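Local structure of DUF4595 domain-containing protein (Bacteroides vulgatus, 3TZG) at residues V10-L16 / R243-N249; D47-G52 / C64-I70; R135-T141 / C153-Y159. The protein is of unknown function but folds as a porin-like beta barrel. All coordinates share one frame; numbering follows the deposited sequence.

From the N terminus the chain first lays down residues 10-16. Their partner, 243-249, comes only at the other end of the chain, so contact 1 joins the first strand to the last and spans nearly the whole fold. Contacts 2 and 3 both lie within this span. Contact 2 closes a hairpin between strands 48-51 and 63-71. Only after it is complete does contact 3 form a second hairpin, between strands 136-145 and 150-158. These two follow in series and do not cross. They sit across the molecule from each other, with their centres 26 Å apart. Neither touches contact 1. The three contacts hold three separate parts of the barrel wall.

Contact 1: V10-L16 / R243-N249; sequences VTKVTDL and RIDLSYN
Val13 and Ile244 stand next to each other with their branches running in one direction, Val13 CG1 3.9 Å from Ile244 CG2. Leu246 is on the same face of the sheet. Its CD2 is met obliquely by Val10 CG1 at 3.9 Å. Leu171 and Tyr174, from loops, pack against this face. Val10 also sends its CG2 to CE2 of the Tyr248 ring. The hydroxyl of that tyrosine is held elsewhere, by Pro228 O.

Lys12, Thr14, Asp245 and Ser247 make the other, more polar face. At the far end Leu16 runs alongside Arg243 and sets CD1 over one face of the guanidinium, 3.5 Å from Arg243 NE. The same methyl approaches Asp245 OD2, which forms a long salt bridge with Arg243 NE.

Thr11 places OG1 between its backbone N and carbonyl carbon (chi1 62°). This points the hydroxyl at Asn249, and Thr11 OG1 donates to Asn249 O at 2.6 Å from above the carbonyl plane. A valine in its place would probably leave Asn249 O without this donor and the end of the chain less firmly held.

The backbones run antiparallel, their axes 163° apart. Ser247 N bonds to Lys12 O at 2.8 Å, and Thr14 and Asp245 exchange a pair of bonds. Ser247 O takes Thr11 N at 2.8 Å and, weakly, Lys12 N. Thr11 and Lys12 thus both face Ser247, a classic beta bulge. Strands 23-28 and 227-235 flank the pair. Pairing of the first strand with the last is how an antiparallel beta barrel is closed.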
loop_
_atom_site.group_PDB
_atom_site.type_symbol
_atom_site.label_atom_id
_atom_site.label_comp_id
_atom_site.label_asym_id
_atom_site.label_seq_id
_atom_site.Cartn_x
_atom_site.Cartn_y
_atom_site.Cartn_z
ATOM N N VAL A 10 -3.660 5.466 -15.580
ATOM C CA VAL A 10 -2.249 5.722 -15.296
ATOM C C VAL A 10 -1.450 4.792 -16.186
ATOM O O VAL A 10 -1.595 3.571 -16.090
ATOM C CB VAL A 10 -1.878 5.566 -13.779
ATOM C CG1 VAL A 10 -0.407 5.897 -13.517
ATOM C CG2 VAL A 10 -2.773 6.427 -12.903
ATOM N N THR A 11 -0.594 5.364 -17.029
ATOM C CA THR A 11 0.195 4.588 -17.985
ATOM C C THR A 11 1.680 4.491 -17.601
ATOM O O THR A 11 2.383 3.614 -18.111
ATOM C CB THR A 11 0.070 5.222 -19.370
ATOM O OG1 THR A 11 0.593 6.556 -19.337
ATOM C CG2 THR A 11 -1.369 5.236 -19.870
ATOM N N LYS A 12 2.162 5.388 -16.725
ATOM C CA LYS A 12 3.571 5.420 -16.334
ATOM C C LYS A 12 3.686 5.998 -14.941
ATOM O O LYS A 12 3.091 7.041 -14.663
ATOM C CB LYS A 12 4.379 6.255 -17.370
ATOM C CG LYS A 12 5.881 6.319 -17.162
ATOM C CD LYS A 12 6.581 6.702 -18.447
ATOM C CE LYS A 12 7.348 8.002 -18.376
ATOM N NZ LYS A 12 8.114 8.249 -19.628
ATOM N N VAL A 13 4.426 5.299 -14.070
ATOM C CA VAL A 13 4.728 5.671 -12.679
ATOM C C VAL A 13 6.253 5.792 -12.584
ATOM O O VAL A 13 6.967 5.031 -13.232
ATOM C CB VAL A 13 4.116 4.676 -11.661
ATOM C CG1 VAL A 13 4.514 5.007 -10.228
ATOM C CG2 VAL A 13 2.602 4.646 -11.779
ATOM N N THR A 14 6.746 6.793 -11.865
ATOM C CA THR A 14 8.185 7.058 -11.769
ATOM C C THR A 14 8.543 7.343 -10.322
ATOM O O THR A 14 8.216 8.402 -9.786
ATOM C CB THR A 14 8.580 8.233 -12.699
ATOM O OG1 THR A 14 8.047 8.030 -14.011
ATOM C CG2 THR A 14 10.068 8.453 -12.762
ATOM N N ASP A 15 9.218 6.385 -9.703
ATOM C CA ASP A 15 9.675 6.473 -8.324
ATOM C C ASP A 15 11.036 7.139 -8.274
ATOM O O ASP A 15 11.950 6.731 -8.996
ATOM C CB ASP A 15 9.728 5.077 -7.681
ATOM C CG ASP A 15 10.198 5.046 -6.239
ATOM O OD1 ASP A 15 10.090 6.095 -5.546
ATOM O OD2 ASP A 15 10.646 3.968 -5.789
ATOM N N LEU A 16 11.179 8.144 -7.411
ATOM C CA LEU A 16 12.450 8.828 -7.271
ATOM C C LEU A 16 13.020 8.481 -5.872
ATOM O O LEU A 16 12.712 9.115 -4.857
ATOM C CB LEU A 16 12.297 10.316 -7.551
ATOM C CG LEU A 16 11.951 10.580 -9.056
ATOM C CD1 LEU A 16 11.288 11.908 -9.282
ATOM C CD2 LEU A 16 13.169 10.416 -9.968
ATOM N N ARG A 243 8.834 11.109 -3.660
ATOM C CA ARG A 243 8.291 11.775 -4.835
ATOM C C ARG A 243 7.923 10.710 -5.887
ATOM O O ARG A 243 8.783 9.965 -6.347
ATOM C CB ARG A 243 9.273 12.818 -5.387
ATOM C CG ARG A 243 8.764 13.574 -6.596
ATOM C CD ARG A 243 9.879 14.432 -7.104
ATOM N NE ARG A 243 9.685 14.896 -8.463
ATOM C CZ ARG A 243 10.435 15.826 -9.029
ATOM N NH1 ARG A 243 11.390 16.434 -8.334
ATOM N NH2 ARG A 243 10.191 16.210 -10.274
ATOM N N ILE A 244 6.641 10.649 -6.237
ATOM C CA ILE A 244 6.123 9.758 -7.268
ATOM C C ILE A 244 5.567 10.614 -8.383
ATOM O O ILE A 244 4.739 11.484 -8.131
ATOM C CB ILE A 244 5.075 8.756 -6.710
ATOM C CG1 ILE A 244 5.758 7.719 -5.779
ATOM C CG2 ILE A 244 4.298 8.046 -7.827
ATOM C CD1 ILE A 244 5.467 7.964 -4.330
ATOM N N ASP A 245 6.059 10.406 -9.599
ATOM C CA ASP A 245 5.575 11.129 -10.778
ATOM C C ASP A 245 4.683 10.183 -11.586
ATOM O O ASP A 245 5.022 9.009 -11.720
ATOM C CB ASP A 245 6.748 11.686 -11.605
ATOM C CG ASP A 245 7.433 12.917 -11.012
ATOM O OD1 ASP A 245 6.723 13.820 -10.536
ATOM O OD2 ASP A 245 8.666 13.038 -11.158
ATOM N N LEU A 246 3.514 10.652 -12.039
ATOM C CA LEU A 246 2.569 9.801 -12.767
ATOM C C LEU A 246 2.163 10.399 -14.109
ATOM O O LEU A 246 1.997 11.626 -14.244
ATOM C CB LEU A 246 1.294 9.542 -11.939
ATOM C CG LEU A 246 1.462 8.888 -10.574
ATOM C CD1 LEU A 246 1.426 9.927 -9.482
ATOM C CD2 LEU A 246 0.355 7.941 -10.320
ATOM N N SER A 247 1.974 9.522 -15.107
ATOM C CA SER A 247 1.563 9.916 -16.456
ATOM C C SER A 247 0.272 9.213 -16.818
ATOM O O SER A 247 0.055 8.064 -16.420
ATOM C CB SER A 247 2.657 9.600 -17.468
ATOM O OG SER A 247 2.256 9.930 -18.786
ATOM N N TYR A 248 -0.575 9.902 -17.589
ATOM C CA TYR A 248 -1.875 9.396 -18.032
ATOM C C TYR A 248 -1.941 9.352 -19.570
ATOM O O TYR A 248 -3.001 9.056 -20.125
ATOM C CB TYR A 248 -2.997 10.272 -17.452
ATOM C CG TYR A 248 -3.017 10.320 -15.938
ATOM C CD1 TYR A 248 -2.184 11.188 -15.237
ATOM C CD2 TYR A 248 -3.880 9.505 -15.204
ATOM C CE1 TYR A 248 -2.165 11.202 -13.845
ATOM C CE2 TYR A 248 -3.892 9.535 -13.811
ATOM C CZ TYR A 248 -3.034 10.386 -13.140
ATOM O OH TYR A 248 -3.069 10.446 -11.781
ATOM N N ASN A 249 -0.788 9.589 -20.241
ATOM C CA ASN A 249 -0.653 9.607 -21.703
ATOM C C ASN A 249 -0.549 8.196 -22.278
ATOM O O ASN A 249 0.288 7.424 -21.803
ATOM C CB ASN A 249 0.587 10.425 -22.141
ATOM C CG ASN A 249 0.815 10.467 -23.642
ATOM O OD1 ASN A 249 1.694 9.791 -24.182
ATOM N ND2 ASN A 249 0.001 11.224 -24.365
#

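Contact 2: D47-G52 / C64-I70; sequences DQITIG and CNVTFQI
Antiparallel strands 48-51 and 63-71 form a beta hairpin, with Ile49 and Phe68 as a hydrogen-bonded pair. Phe68 N reaches Ile49 O at 2.8 Å in a nearly straight bond (172° at the hydrogen), and Ile49 N returns a bond to Phe68 O. Ile51 and Val66 repeat the pattern. Ile70 N adds a bond to Asp47 O at 2.7 Å.

Ile49, Ile51, Val66 and Phe68 share one face. Ile51 CD1 comes to the edge of the Phe68 ring, 3.9 Å from its CE2. Val66 CG2 lies over a face of the same ring, toward the rim. Ile51 CB rests against Val66 CG1 at 3.7 Å. Ile49 crosses Ile70 obliquely, and their CD1 atoms are 3.7 Å apart.

This apolar face is turned to helix 181-188 and the loop after it. Phe185 meets Ile51, Tyr186 meets Phe68, and Leu191 touches both Ile49 and Phe68. The hairpin is a piece of the barrel wall, with strands 40-45 and 74-85 beside it.

The opposite face carries Gln48, Thr50, Thr67 and Gln69. Gln69 bends at chi2 (69°), which swings its amide back toward Gln48. Gln48 NE2 then makes a weak bond to Gln69 OE1 at 3.1 Å, the amide planes 78° apart. Thr50 OG1 and Thr67 OG1 form another weak bond at 3.4 Å, in which either hydroxyl could donate.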
loop_
_atom_site.group_PDB
_atom_site.type_symbol
_atom_site.label_atom_id
_atom_site.label_comp_id
_atom_site.label_asym_id
_atom_site.label_seq_id
_atom_site.Cartn_x
_atom_site.Cartn_y
_atom_site.Cartn_z
ATOM N N ASP A 47 -11.114 -17.176 -9.183
ATOM C CA ASP A 47 -11.254 -16.393 -7.953
ATOM C C ASP A 47 -9.888 -15.886 -7.427
ATOM O O ASP A 47 -9.832 -15.351 -6.319
ATOM C CB ASP A 47 -11.948 -17.239 -6.873
ATOM C CG ASP A 47 -13.447 -17.368 -7.081
ATOM O OD1 ASP A 47 -14.154 -16.327 -7.000
ATOM O OD2 ASP A 47 -13.925 -18.513 -7.268
ATOM N N GLN A 48 -8.807 -16.013 -8.231
ATOM C CA GLN A 48 -7.473 -15.584 -7.817
ATOM C C GLN A 48 -6.873 -14.479 -8.690
ATOM O O GLN A 48 -7.170 -14.373 -9.890
ATOM C CB GLN A 48 -6.492 -16.760 -7.833
ATOM C CG GLN A 48 -6.834 -17.892 -6.878
ATOM C CD GLN A 48 -5.770 -18.949 -6.855
ATOM O OE1 GLN A 48 -4.871 -18.990 -7.695
ATOM N NE2 GLN A 48 -5.868 -19.845 -5.893
ATOM N N ILE A 49 -6.005 -13.669 -8.053
ATOM C CA ILE A 49 -5.190 -12.614 -8.638
ATOM C C ILE A 49 -3.776 -12.912 -8.204
ATOM O O ILE A 49 -3.535 -13.069 -7.008
ATOM C CB ILE A 49 -5.655 -11.175 -8.267
ATOM C CG1 ILE A 49 -7.149 -10.948 -8.604
ATOM C CG2 ILE A 49 -4.752 -10.114 -8.951
ATOM C CD1 ILE A 49 -7.711 -9.671 -8.114
ATOM N N THR A 50 -2.855 -13.077 -9.158
ATOM C CA THR A 50 -1.464 -13.379 -8.834
ATOM C C THR A 50 -0.618 -12.290 -9.385
ATOM O O THR A 50 -0.707 -12.003 -10.584
ATOM C CB THR A 50 -1.027 -14.769 -9.345
ATOM O OG1 THR A 50 -1.880 -15.775 -8.791
ATOM C CG2 THR A 50 0.432 -15.097 -8.992
ATOM N N ILE A 51 0.200 -11.681 -8.515
ATOM C CA ILE A 51 1.128 -10.614 -8.884
ATOM C C ILE A 51 2.570 -11.183 -8.818
ATOM O O ILE A 51 2.950 -11.699 -7.775
ATOM C CB ILE A 51 0.900 -9.373 -7.985
ATOM C CG1 ILE A 51 -0.480 -8.724 -8.323
ATOM C CG2 ILE A 51 2.036 -8.371 -8.161
ATOM C CD1 ILE A 51 -1.065 -7.710 -7.330
ATOM N N GLY A 52 3.312 -11.132 -9.938
ATOM C CA GLY A 52 4.679 -11.654 -10.080
ATOM C C GLY A 52 5.772 -11.010 -9.221
ATOM O O GLY A 52 5.490 -10.473 -8.136
ATOM N N CYS A 64 8.588 -11.505 -3.947
ATOM C CA CYS A 64 8.854 -12.479 -5.004
ATOM C C CYS A 64 7.540 -12.787 -5.775
ATOM O O CYS A 64 7.606 -13.085 -6.969
ATOM C CB CYS A 64 9.498 -13.748 -4.444
ATOM S SG CYS A 64 11.089 -13.477 -3.603
ATOM N N ASN A 65 6.366 -12.736 -5.083
ATOM C CA ASN A 65 5.006 -12.954 -5.609
ATOM C C ASN A 65 3.962 -12.899 -4.490
ATOM O O ASN A 65 4.293 -13.090 -3.326
ATOM C CB ASN A 65 4.858 -14.298 -6.368
ATOM C CG ASN A 65 4.967 -15.536 -5.509
ATOM O OD1 ASN A 65 3.998 -15.968 -4.849
ATOM N ND2 ASN A 65 6.130 -16.174 -5.567
ATOM N N VAL A 66 2.693 -12.709 -4.872
ATOM C CA VAL A 66 1.543 -12.709 -3.976
ATOM C C VAL A 66 0.330 -13.270 -4.756
ATOM O O VAL A 66 0.125 -12.928 -5.918
ATOM C CB VAL A 66 1.246 -11.320 -3.313
ATOM C CG1 VAL A 66 1.091 -10.199 -4.342
ATOM C CG2 VAL A 66 0.032 -11.386 -2.386
ATOM N N THR A 67 -0.442 -14.150 -4.120
ATOM C CA THR A 67 -1.667 -14.665 -4.708
ATOM C C THR A 67 -2.779 -14.251 -3.757
ATOM O O THR A 67 -2.677 -14.500 -2.559
ATOM C CB THR A 67 -1.581 -16.177 -4.990
ATOM O OG1 THR A 67 -0.427 -16.442 -5.794
ATOM C CG2 THR A 67 -2.845 -16.727 -5.679
ATOM N N PHE A 68 -3.787 -13.544 -4.272
ATOM C CA PHE A 68 -4.957 -13.104 -3.508
ATOM C C PHE A 68 -6.139 -13.982 -3.802
ATOM O O PHE A 68 -6.401 -14.282 -4.974
ATOM C CB PHE A 68 -5.335 -11.652 -3.824
ATOM C CG PHE A 68 -4.340 -10.597 -3.443
ATOM C CD1 PHE A 68 -4.399 -9.982 -2.200
ATOM C CD2 PHE A 68 -3.396 -10.148 -4.359
ATOM C CE1 PHE A 68 -3.495 -8.979 -1.855
ATOM C CE2 PHE A 68 -2.501 -9.135 -4.020
ATOM C CZ PHE A 68 -2.547 -8.571 -2.761
ATOM N N GLN A 69 -6.878 -14.357 -2.761
ATOM C CA GLN A 69 -8.098 -15.139 -2.904
ATOM C C GLN A 69 -9.263 -14.183 -2.796
ATOM O O GLN A 69 -9.408 -13.492 -1.775
ATOM C CB GLN A 69 -8.166 -16.267 -1.862
ATOM C CG GLN A 69 -8.988 -17.467 -2.306
ATOM C CD GLN A 69 -8.313 -18.215 -3.433
ATOM O OE1 GLN A 69 -7.065 -18.342 -3.490
ATOM N NE2 GLN A 69 -9.132 -18.751 -4.336
ATOM N N ILE A 70 -10.047 -14.094 -3.885
ATOM C CA ILE A 70 -11.188 -13.183 -4.029
ATOM C C ILE A 70 -12.471 -13.948 -3.734
ATOM O O ILE A 70 -12.695 -15.031 -4.279
ATOM C CB ILE A 70 -11.214 -12.519 -5.449
ATOM C CG1 ILE A 70 -9.826 -11.963 -5.887
ATOM C CG2 ILE A 70 -12.332 -11.490 -5.594
ATOM C CD1 ILE A 70 -9.108 -10.958 -4.936
#

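Contact 3: R135-T141 / C153-Y159; sequences RLKEVMT and CHTYYNY
With chi1 at -157°, His154 carries CG away from its backbone N, and this brings the imidazole to Glu138 and Met140. Glu138 extends beyond CG (chi2 171°) and brings its carboxylate to the ring edge. His154 NE2 donates to Glu138 OE1 at 3.0 Å. The oxygen lies in the ring plane, but the nitrogen meets it from above the carboxylate plane.

Met140, a selenomethionine, lies alongside the histidine. Its CG sits over the ring centre in a CH-pi contact, 3.5 Å from the His154 centroid. Tyr156 OH is over the opposite face. Glu138 CG also meets Tyr156 CD2, at 3.5 Å.

Glu138, Met140, His154 and Tyr156 share one face of the sheet. On the face of Val139 and Thr155, Val139 CG2 reaches the edge of the Tyr157 ring, 3.7 Å from its CE2. The Tyr157 hydroxyl is bonded to Asp177 N. Just before strand 136-145 Arg135 passes Tyr159 head to tail, its CD over a face of the ring. Arg135 NE and Lys137 NZ both pair with Asp131. Tyr159 OH donates to Leu136 O at 2.6 Å.

The strands form an antiparallel hairpin of the barrel wall. Thr155 N bonds to Val139 O at 2.8 Å, and Thr141 and Cys153 exchange bonds further on. The His154 imidazole, bonded at NE2 and covered on both faces, is probably held against turning. The nearby carboxylate would probably favour a protonated histidine.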
loop_
_atom_site.group_PDB
_atom_site.type_symbol
_atom_site.label_atom_id
_atom_site.label_comp_id
_atom_site.label_asym_id
_atom_site.label_seq_id
_atom_site.Cartn_x
_atom_site.Cartn_y
_atom_site.Cartn_z
ATOM N N ARG A 135 -13.451 8.041 3.807
ATOM C CA ARG A 135 -12.052 8.462 3.880
ATOM C C ARG A 135 -11.318 7.730 4.976
ATOM O O ARG A 135 -11.861 7.598 6.066
ATOM C CB ARG A 135 -11.950 9.981 4.114
ATOM C CG ARG A 135 -12.454 10.786 2.929
ATOM C CD ARG A 135 -12.417 12.259 3.202
ATOM N NE ARG A 135 -13.299 12.639 4.302
ATOM C CZ ARG A 135 -13.594 13.891 4.623
ATOM N NH1 ARG A 135 -13.117 14.898 3.902
ATOM N NH2 ARG A 135 -14.395 14.148 5.643
ATOM N N LEU A 136 -10.074 7.266 4.705
ATOM C CA LEU A 136 -9.257 6.573 5.719
ATOM C C LEU A 136 -8.774 7.598 6.756
ATOM O O LEU A 136 -8.011 8.504 6.407
ATOM C CB LEU A 136 -8.084 5.835 5.053
ATOM C CG LEU A 136 -7.105 5.142 5.980
ATOM C CD1 LEU A 136 -7.799 4.057 6.779
ATOM C CD2 LEU A 136 -5.962 4.581 5.212
ATOM N N LYS A 137 -9.259 7.490 8.004
ATOM C CA LYS A 137 -8.959 8.478 9.040
ATOM C C LYS A 137 -7.825 8.056 9.939
ATOM O O LYS A 137 -7.016 8.909 10.325
ATOM C CB LYS A 137 -10.193 8.791 9.889
ATOM C CG LYS A 137 -11.025 9.937 9.252
ATOM C CD LYS A 137 -10.359 11.362 9.373
ATOM C CE LYS A 137 -11.092 12.482 8.690
ATOM N NZ LYS A 137 -12.492 12.673 9.193
ATOM N N GLU A 138 -7.749 6.756 10.267
ATOM C CA GLU A 138 -6.719 6.219 11.171
ATOM C C GLU A 138 -6.317 4.823 10.817
ATOM O O GLU A 138 -7.142 4.029 10.348
ATOM C CB GLU A 138 -7.199 6.203 12.621
ATOM C CG GLU A 138 -7.541 7.534 13.231
ATOM C CD GLU A 138 -8.215 7.413 14.579
ATOM O OE1 GLU A 138 -8.193 6.316 15.182
ATOM O OE2 GLU A 138 -8.722 8.451 15.059
ATOM N N VAL A 139 -5.052 4.518 11.069
ATOM C CA VAL A 139 -4.464 3.193 10.873
ATOM C C VAL A 139 -3.709 2.824 12.140
ATOM O O VAL A 139 -2.864 3.585 12.599
ATOM C CB VAL A 139 -3.553 3.061 9.624
ATOM C CG1 VAL A 139 -3.097 1.602 9.435
ATOM C CG2 VAL A 139 -4.225 3.615 8.364
HETATM N N MSE A 140 -4.034 1.683 12.716
HETATM C CA MSE A 140 -3.374 1.161 13.909
HETATM C C MSE A 140 -2.680 -0.130 13.553
HETATM O O MSE A 140 -3.309 -1.023 12.967
HETATM C CB MSE A 140 -4.356 0.962 15.055
HETATM C CG MSE A 140 -4.847 2.258 15.626
HETATM SE SE MSE A 140 -6.771 2.445 15.491
HETATM C CE MSE A 140 -7.041 2.504 13.595
ATOM N N THR A 141 -1.362 -0.200 13.832
ATOM C CA THR A 141 -0.553 -1.363 13.505
ATOM C C THR A 141 0.213 -1.808 14.707
ATOM O O THR A 141 0.810 -0.984 15.398
ATOM C CB THR A 141 0.397 -1.097 12.346
ATOM O OG1 THR A 141 -0.219 -0.298 11.337
ATOM C CG2 THR A 141 0.889 -2.367 11.727
ATOM N N CYS A 153 2.122 1.532 16.104
ATOM C CA CYS A 153 1.989 2.824 15.480
ATOM C C CYS A 153 0.538 3.182 15.306
ATOM O O CYS A 153 -0.271 2.346 14.898
ATOM C CB CYS A 153 2.709 2.838 14.138
ATOM S SG CYS A 153 2.868 4.482 13.406
ATOM N N HIS A 154 0.219 4.435 15.566
ATOM C CA HIS A 154 -1.086 4.979 15.291
ATOM C C HIS A 154 -0.891 6.092 14.296
ATOM O O HIS A 154 -0.120 7.014 14.585
ATOM C CB HIS A 154 -1.751 5.449 16.571
ATOM C CG HIS A 154 -3.245 5.520 16.527
ATOM N ND1 HIS A 154 -4.006 5.202 17.636
ATOM C CD2 HIS A 154 -4.074 5.855 15.510
ATOM C CE1 HIS A 154 -5.262 5.401 17.285
ATOM N NE2 HIS A 154 -5.360 5.790 16.009
ATOM N N THR A 155 -1.515 5.983 13.101
ATOM C CA THR A 155 -1.402 6.981 12.020
ATOM C C THR A 155 -2.758 7.738 11.847
ATOM O O THR A 155 -3.817 7.118 11.812
ATOM C CB THR A 155 -0.955 6.303 10.737
ATOM O OG1 THR A 155 0.239 5.561 10.968
ATOM C CG2 THR A 155 -0.711 7.264 9.644
ATOM N N TYR A 156 -2.715 9.078 11.791
ATOM C CA TYR A 156 -3.926 9.895 11.641
ATOM C C TYR A 156 -3.862 10.664 10.317
ATOM O O TYR A 156 -2.808 11.190 9.980
ATOM C CB TYR A 156 -4.108 10.856 12.843
ATOM C CG TYR A 156 -4.137 10.176 14.194
ATOM C CD1 TYR A 156 -2.958 9.911 14.893
ATOM C CD2 TYR A 156 -5.339 9.833 14.800
ATOM C CE1 TYR A 156 -2.980 9.341 16.164
ATOM C CE2 TYR A 156 -5.371 9.222 16.058
ATOM C CZ TYR A 156 -4.188 8.989 16.738
ATOM O OH TYR A 156 -4.198 8.356 17.961
ATOM N N TYR A 157 -4.976 10.733 9.569
ATOM C CA TYR A 157 -5.009 11.421 8.263
ATOM C C TYR A 157 -5.965 12.584 8.263
ATOM O O TYR A 157 -7.115 12.453 8.686
ATOM C CB TYR A 157 -5.412 10.450 7.125
ATOM C CG TYR A 157 -4.423 9.330 6.927
ATOM C CD1 TYR A 157 -3.273 9.517 6.169
ATOM C CD2 TYR A 157 -4.583 8.117 7.580
ATOM C CE1 TYR A 157 -2.315 8.515 6.046
ATOM C CE2 TYR A 157 -3.634 7.104 7.463
ATOM C CZ TYR A 157 -2.509 7.298 6.680
ATOM O OH TYR A 157 -1.579 6.291 6.553
ATOM N N ASN A 158 -5.511 13.703 7.714
ATOM C CA ASN A 158 -6.307 14.927 7.614
ATOM C C ASN A 158 -6.667 15.212 6.128
ATOM O O ASN A 158 -5.801 15.102 5.265
ATOM C CB ASN A 158 -5.550 16.093 8.233
ATOM C CG ASN A 158 -6.341 17.362 8.222
ATOM O OD1 ASN A 158 -6.379 18.096 7.219
ATOM N ND2 ASN A 158 -7.025 17.628 9.321
ATOM N N TYR A 159 -7.943 15.605 5.868
ATOM C CA TYR A 159 -8.527 15.898 4.549
ATOM C C TYR A 159 -9.180 17.306 4.495
ATOM O O TYR A 159 -10.089 17.537 3.680
ATOM C CB TYR A 159 -9.588 14.834 4.222
ATOM C CG TYR A 159 -9.041 13.427 4.175
ATOM C CD1 TYR A 159 -8.518 12.900 2.993
ATOM C CD2 TYR A 159 -9.084 12.603 5.295
ATOM C CE1 TYR A 159 -8.007 11.601 2.942
ATOM C CE2 TYR A 159 -8.563 11.310 5.260
ATOM C CZ TYR A 159 -8.023 10.817 4.084
ATOM O OH TYR A 159 -7.548 9.543 4.055
HETATM O O HOH W 1 -12.768 17.756 5.332
HETATM O O HOH W 2 -0.226 2.354 11.771
#